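Local coordinates for protein NADP-dependent 2-hydroxyacid dehydrogenase (Rhizobium etli, PDB 4XCV) that probably interconverts 2-hydroxyacids and their 2-oxoacids with NADP(H) as cofactor, as a member of the D-isomer-specific 2-hydroxyacid dehydrogenase family, at residues L67-V77 against L86-F94. Numbering follows the deposited sequence.
Sequences LKVIFSGGAGV and LPDIPIVRF. With NDP (NADPH dihydro-nicotinamide-adenine-dinucleotide phosphate), chain B.
Arg93 reaches past Ala75 to the NADPH pyrophosphate. Its chain runs extended from CG to NE, and the guanidinium offers its edge to two acceptors: NH1 donates to Ala75 O (3.2 Å) on an in-plane lone pair, and NH2 to O2N of NADPH (2.6 Å), while O2A lies over one face. The loop carbonyl thus helps fix the rotation of a cation that probably offsets phosphate charge. Ala75 CB touches the nicotinamide ring at C6N (3.6 Å). Phe94 N donates to Gly74 O from above the carbonyl plane. The strands are joined by Ile70 N to Pro90 O (3.0 Å), Val92 N to Ile70 O (2.8 Å) and Ser72 N to Val92 O (2.9 Å), and a water donates to both Ser72 O and Val92 O. On one face Val92 lies alongside Phe71, its CB 3.6 Å from ring atom CD1, while Val69 CG1 sits over one face of the ring, toward its rim. On the face of Ile70 and Ile91, Ile89, from the loop leading into strand 91-92, crosses Ile70 at about a right angle; with CG1 between backbone N and carbonyl carbon (chi1 55°), its CD1 packs against Ile70 CG1 and comes within 3.7 Å of Leu67 CB. An alanine here would take away the whole branched end, CG1, CG2 and CD1, and probably open a gap between Leu67 and Ile70. Leu86 and Pro87 close on Ile70 CD1. The pair belongs to a beta-alpha-beta unit through helix 78-81: strand 50-54 flanks 69-72, helix 60-63 packs on Ile70, and helix 292-305 packs against Phe71 and Val92.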
loop_
_atom_site.group_PDB
_atom_site.type_symbol
_atom_site.label_atom_id
_atom_site.label_comp_id
_atom_site.label_asym_id
_atom_site.label_seq_id
_atom_site.Cartn_x
_atom_site.Cartn_y
_atom_site.Cartn_z
ATOM N N LEU A 67 40.684 -9.223 -17.927
ATOM C CA LEU A 67 39.352 -8.619 -17.758
ATOM C C LEU A 67 39.455 -7.100 -17.658
ATOM O O LEU A 67 40.348 -6.553 -17.011
ATOM C CB LEU A 67 38.630 -9.151 -16.500
ATOM C CG LEU A 67 38.289 -10.623 -16.513
ATOM C CD1 LEU A 67 37.781 -11.037 -15.135
ATOM C CD2 LEU A 67 37.290 -10.954 -17.618
ATOM N N LYS A 68 38.486 -6.435 -18.294
ATOM C CA LYS A 68 38.289 -4.982 -18.224
ATOM C C LYS A 68 37.190 -4.575 -17.242
ATOM O O LYS A 68 37.287 -3.485 -16.672
ATOM C CB LYS A 68 37.967 -4.450 -19.618
ATOM C CG LYS A 68 39.061 -4.748 -20.633
ATOM C CD LYS A 68 38.741 -4.061 -21.939
ATOM C CE LYS A 68 39.877 -4.094 -22.943
ATOM N NZ LYS A 68 39.867 -5.372 -23.674
ATOM N N VAL A 69 36.124 -5.374 -17.112
ATOM C CA VAL A 69 34.989 -5.016 -16.272
ATOM C C VAL A 69 34.454 -6.295 -15.667
ATOM O O VAL A 69 34.330 -7.317 -16.355
ATOM C CB VAL A 69 33.836 -4.312 -17.045
ATOM C CG1 VAL A 69 32.802 -3.803 -16.033
ATOM C CG2 VAL A 69 34.366 -3.180 -17.928
ATOM N N ILE A 70 34.103 -6.218 -14.385
ATOM C CA ILE A 70 33.329 -7.249 -13.714
ATOM C C ILE A 70 31.891 -6.763 -13.480
ATOM O O ILE A 70 31.694 -5.648 -12.964
ATOM C CB ILE A 70 33.968 -7.639 -12.354
ATOM C CG1 ILE A 70 35.295 -8.355 -12.596
ATOM C CG2 ILE A 70 33.039 -8.471 -11.491
ATOM C CD1 ILE A 70 36.187 -8.350 -11.395
ATOM N N PHE A 71 30.928 -7.612 -13.826
ATOM C CA PHE A 71 29.533 -7.365 -13.574
ATOM C C PHE A 71 29.047 -8.292 -12.506
ATOM O O PHE A 71 29.161 -9.516 -12.617
ATOM C CB PHE A 71 28.705 -7.531 -14.847
ATOM C CG PHE A 71 29.052 -6.544 -15.921
ATOM C CD1 PHE A 71 28.428 -5.312 -15.919
ATOM C CD2 PHE A 71 30.000 -6.806 -16.885
ATOM C CE1 PHE A 71 28.725 -4.363 -16.880
ATOM C CE2 PHE A 71 30.300 -5.869 -17.870
ATOM C CZ PHE A 71 29.648 -4.647 -17.869
ATOM N N SER A 72 28.518 -7.725 -11.423
ATOM C CA SER A 72 27.839 -8.539 -10.428
ATOM C C SER A 72 26.562 -9.130 -10.993
ATOM O O SER A 72 25.806 -8.472 -11.702
ATOM C CB SER A 72 27.505 -7.681 -9.195
ATOM O OG SER A 72 26.914 -8.533 -8.226
ATOM N N GLY A 73 26.304 -10.396 -10.674
ATOM C CA GLY A 73 25.051 -11.027 -11.011
ATOM C C GLY A 73 23.910 -10.714 -10.097
ATOM O O GLY A 73 22.772 -11.135 -10.319
ATOM N N GLY A 74 24.237 -9.978 -9.040
ATOM C CA GLY A 74 23.271 -9.541 -8.033
ATOM C C GLY A 74 23.296 -8.066 -7.799
ATOM O O GLY A 74 24.221 -7.354 -8.205
ATOM N N ALA A 75 22.269 -7.613 -7.067
ATOM C CA ALA A 75 22.186 -6.256 -6.584
ATOM C C ALA A 75 23.242 -5.976 -5.537
ATOM O O ALA A 75 23.616 -4.815 -5.306
ATOM C CB ALA A 75 20.795 -5.977 -6.010
ATOM N N GLY A 76 23.662 -7.029 -4.853
ATOM C CA GLY A 76 24.697 -6.934 -3.844
ATOM C C GLY A 76 26.059 -7.306 -4.421
ATOM O O GLY A 76 26.172 -7.967 -5.472
ATOM N N VAL A 77 27.107 -6.880 -3.724
ATOM C CA VAL A 77 28.461 -7.195 -4.117
ATOM C C VAL A 77 29.303 -7.753 -2.972
ATOM O O VAL A 77 30.507 -7.934 -3.149
ATOM C CB VAL A 77 29.162 -5.999 -4.789
ATOM C CG1 VAL A 77 28.411 -5.574 -6.052
ATOM C CG2 VAL A 77 29.306 -4.826 -3.822
ATOM N N LEU A 86 41.197 -10.004 -6.394
ATOM C CA LEU A 86 40.186 -9.248 -7.125
ATOM C C LEU A 86 40.918 -8.129 -7.859
ATOM O O LEU A 86 41.572 -7.306 -7.223
ATOM C CB LEU A 86 39.154 -8.664 -6.147
ATOM C CG LEU A 86 37.943 -7.893 -6.689
ATOM C CD1 LEU A 86 37.026 -8.777 -7.501
ATOM C CD2 LEU A 86 37.179 -7.297 -5.506
ATOM N N PRO A 87 40.804 -8.078 -9.200
ATOM C CA PRO A 87 41.581 -7.075 -9.931
ATOM C C PRO A 87 41.051 -5.649 -9.763
ATOM O O PRO A 87 39.894 -5.456 -9.387
ATOM C CB PRO A 87 41.467 -7.530 -11.390
ATOM C CG PRO A 87 40.256 -8.398 -11.450
ATOM C CD PRO A 87 40.183 -9.059 -10.107
ATOM N N ASP A 88 41.920 -4.678 -10.030
ATOM C CA ASP A 88 41.600 -3.267 -9.832
ATOM C C ASP A 88 40.989 -2.767 -11.127
ATOM O O ASP A 88 41.613 -2.067 -11.911
ATOM C CB ASP A 88 42.878 -2.495 -9.481
ATOM C CG ASP A 88 42.634 -1.030 -9.191
ATOM O OD1 ASP A 88 41.459 -0.572 -9.124
ATOM O OD2 ASP A 88 43.646 -0.321 -8.994
ATOM N N ILE A 89 39.773 -3.232 -11.366
ATOM C CA ILE A 89 38.980 -2.857 -12.515
ATOM C C ILE A 89 37.566 -2.570 -12.009
ATOM O O ILE A 89 37.201 -2.987 -10.905
ATOM C CB ILE A 89 38.908 -3.974 -13.585
ATOM C CG1 ILE A 89 38.390 -5.305 -13.000
ATOM C CG2 ILE A 89 40.275 -4.203 -14.238
ATOM C CD1 ILE A 89 38.196 -6.389 -14.048
ATOM N N PRO A 90 36.768 -1.856 -12.803
ATOM C CA PRO A 90 35.430 -1.505 -12.306
ATOM C C PRO A 90 34.579 -2.732 -12.045
ATOM O O PRO A 90 34.611 -3.701 -12.802
ATOM C CB PRO A 90 34.827 -0.681 -13.444
ATOM C CG PRO A 90 36.003 -0.115 -14.162
ATOM C CD PRO A 90 37.090 -1.145 -14.063
ATOM N N ILE A 91 33.827 -2.671 -10.946
ATOM C CA ILE A 91 32.819 -3.655 -10.645
ATOM C C ILE A 91 31.477 -2.964 -10.695
ATOM O O ILE A 91 31.257 -1.965 -9.990
ATOM C CB ILE A 91 33.031 -4.234 -9.244
ATOM C CG1 ILE A 91 34.390 -4.950 -9.173
ATOM C CG2 ILE A 91 31.890 -5.185 -8.908
ATOM C CD1 ILE A 91 34.892 -5.170 -7.794
ATOM N N VAL A 92 30.606 -3.451 -11.543
ATOM C CA VAL A 92 29.296 -2.857 -11.824
ATOM C C VAL A 92 28.226 -3.675 -11.131
ATOM O O VAL A 92 28.135 -4.886 -11.353
ATOM C CB VAL A 92 29.038 -2.814 -13.366
ATOM C CG1 VAL A 92 27.639 -2.346 -13.722
ATOM C CG2 VAL A 92 30.048 -1.940 -14.039
ATOM N N ARG A 93 27.400 -3.043 -10.299
ATOM C CA ARG A 93 26.323 -3.790 -9.665
ATOM C C ARG A 93 25.090 -3.834 -10.524
ATOM O O ARG A 93 24.912 -3.050 -11.440
ATOM C CB ARG A 93 26.036 -3.285 -8.263
ATOM C CG ARG A 93 25.370 -1.979 -8.266
ATOM C CD ARG A 93 25.338 -1.463 -6.823
ATOM N NE ARG A 93 24.376 -0.447 -6.696
ATOM C CZ ARG A 93 23.136 -0.646 -6.249
ATOM N NH1 ARG A 93 22.669 -1.841 -5.841
ATOM N NH2 ARG A 93 22.358 0.377 -6.225
ATOM N N PHE A 94 24.286 -4.856 -10.297
ATOM C CA PHE A 94 23.121 -5.076 -11.056
ATOM C C PHE A 94 22.054 -4.214 -10.479
ATOM O O PHE A 94 21.595 -4.474 -9.364
ATOM C CB PHE A 94 22.738 -6.546 -11.028
ATOM C CG PHE A 94 21.441 -6.845 -11.704
ATOM C CD1 PHE A 94 20.946 -6.084 -12.781
ATOM C CD2 PHE A 94 20.715 -7.945 -11.303
ATOM C CE1 PHE A 94 19.752 -6.353 -13.355
ATOM C CE2 PHE A 94 19.531 -8.265 -11.954
ATOM C CZ PHE A 94 19.058 -7.458 -12.972
HETATM P PA NDP B . 22.615 2.056 -3.148
HETATM O O1A NDP B . 22.037 2.869 -4.265
HETATM O O2A NDP B . 24.076 1.657 -3.164
HETATM O O5B NDP B . 22.299 2.849 -1.795
HETATM C C5B NDP B . 22.865 2.382 -0.566
HETATM C C4B NDP B . 22.463 3.364 0.509
HETATM O O4B NDP B . 22.906 2.845 1.759
HETATM C C3B NDP B . 23.099 4.720 0.312
HETATM O O3B NDP B . 22.183 5.762 0.704
HETATM C C2B NDP B . 24.259 4.633 1.267
HETATM O O2B NDP B . 24.728 5.907 1.789
HETATM C C1B NDP B . 23.642 3.834 2.413
HETATM N N9A NDP B . 24.638 3.225 3.297
HETATM C C8A NDP B . 25.563 2.321 2.917
HETATM N N7A NDP B . 26.385 2.056 3.978
HETATM C C5A NDP B . 25.963 2.855 5.003
HETATM C C6A NDP B . 26.431 3.093 6.295
HETATM N N6A NDP B . 27.461 2.411 6.798
HETATM N N1A NDP B . 25.782 3.992 7.044
HETATM C C2A NDP B . 24.716 4.663 6.554
HETATM N N3A NDP B . 24.215 4.500 5.318
HETATM C C4A NDP B . 24.871 3.578 4.580
HETATM O O3 NDP B . 21.779 0.695 -2.963
HETATM P PN NDP B . 20.268 0.358 -3.398
HETATM O O1N NDP B . 19.397 1.421 -2.817
HETATM O O2N NDP B . 20.168 0.152 -4.834
HETATM O O5D NDP B . 20.069 -1.044 -2.702
HETATM C C5D NDP B . 20.258 -1.194 -1.288
HETATM C C4D NDP B . 20.405 -2.696 -1.014
HETATM O O4D NDP B . 19.157 -3.351 -1.195
HETATM C C3D NDP B . 21.329 -3.439 -1.939
HETATM O O3D NDP B . 22.701 -3.314 -1.525
HETATM C C2D NDP B . 20.830 -4.873 -1.879
HETATM O O2D NDP B . 21.593 -5.607 -0.891
HETATM C C1D NDP B . 19.425 -4.750 -1.364
HETATM N N1N NDP B . 18.373 -5.266 -2.245
HETATM C C2N NDP B . 17.447 -6.158 -1.771
HETATM C C3N NDP B . 16.529 -6.727 -2.587
HETATM C C7N NDP B . 15.518 -7.634 -2.110
HETATM O O7N NDP B . 14.973 -8.370 -2.967
HETATM N N7N NDP B . 15.129 -7.701 -0.849
HETATM C C4N NDP B . 16.459 -6.329 -4.010
HETATM C C5N NDP B . 17.465 -5.352 -4.385
HETATM C C6N NDP B . 18.386 -4.866 -3.582
HETATM P P2B NDP B . 25.267 7.042 0.764
HETATM O O1X NDP B . 25.896 8.076 1.639
HETATM O O2X NDP B . 26.254 6.335 -0.150
HETATM O O3X NDP B . 24.105 7.502 -0.017
HETATM O O HOH W 1 26.114 -5.970 -13.033
#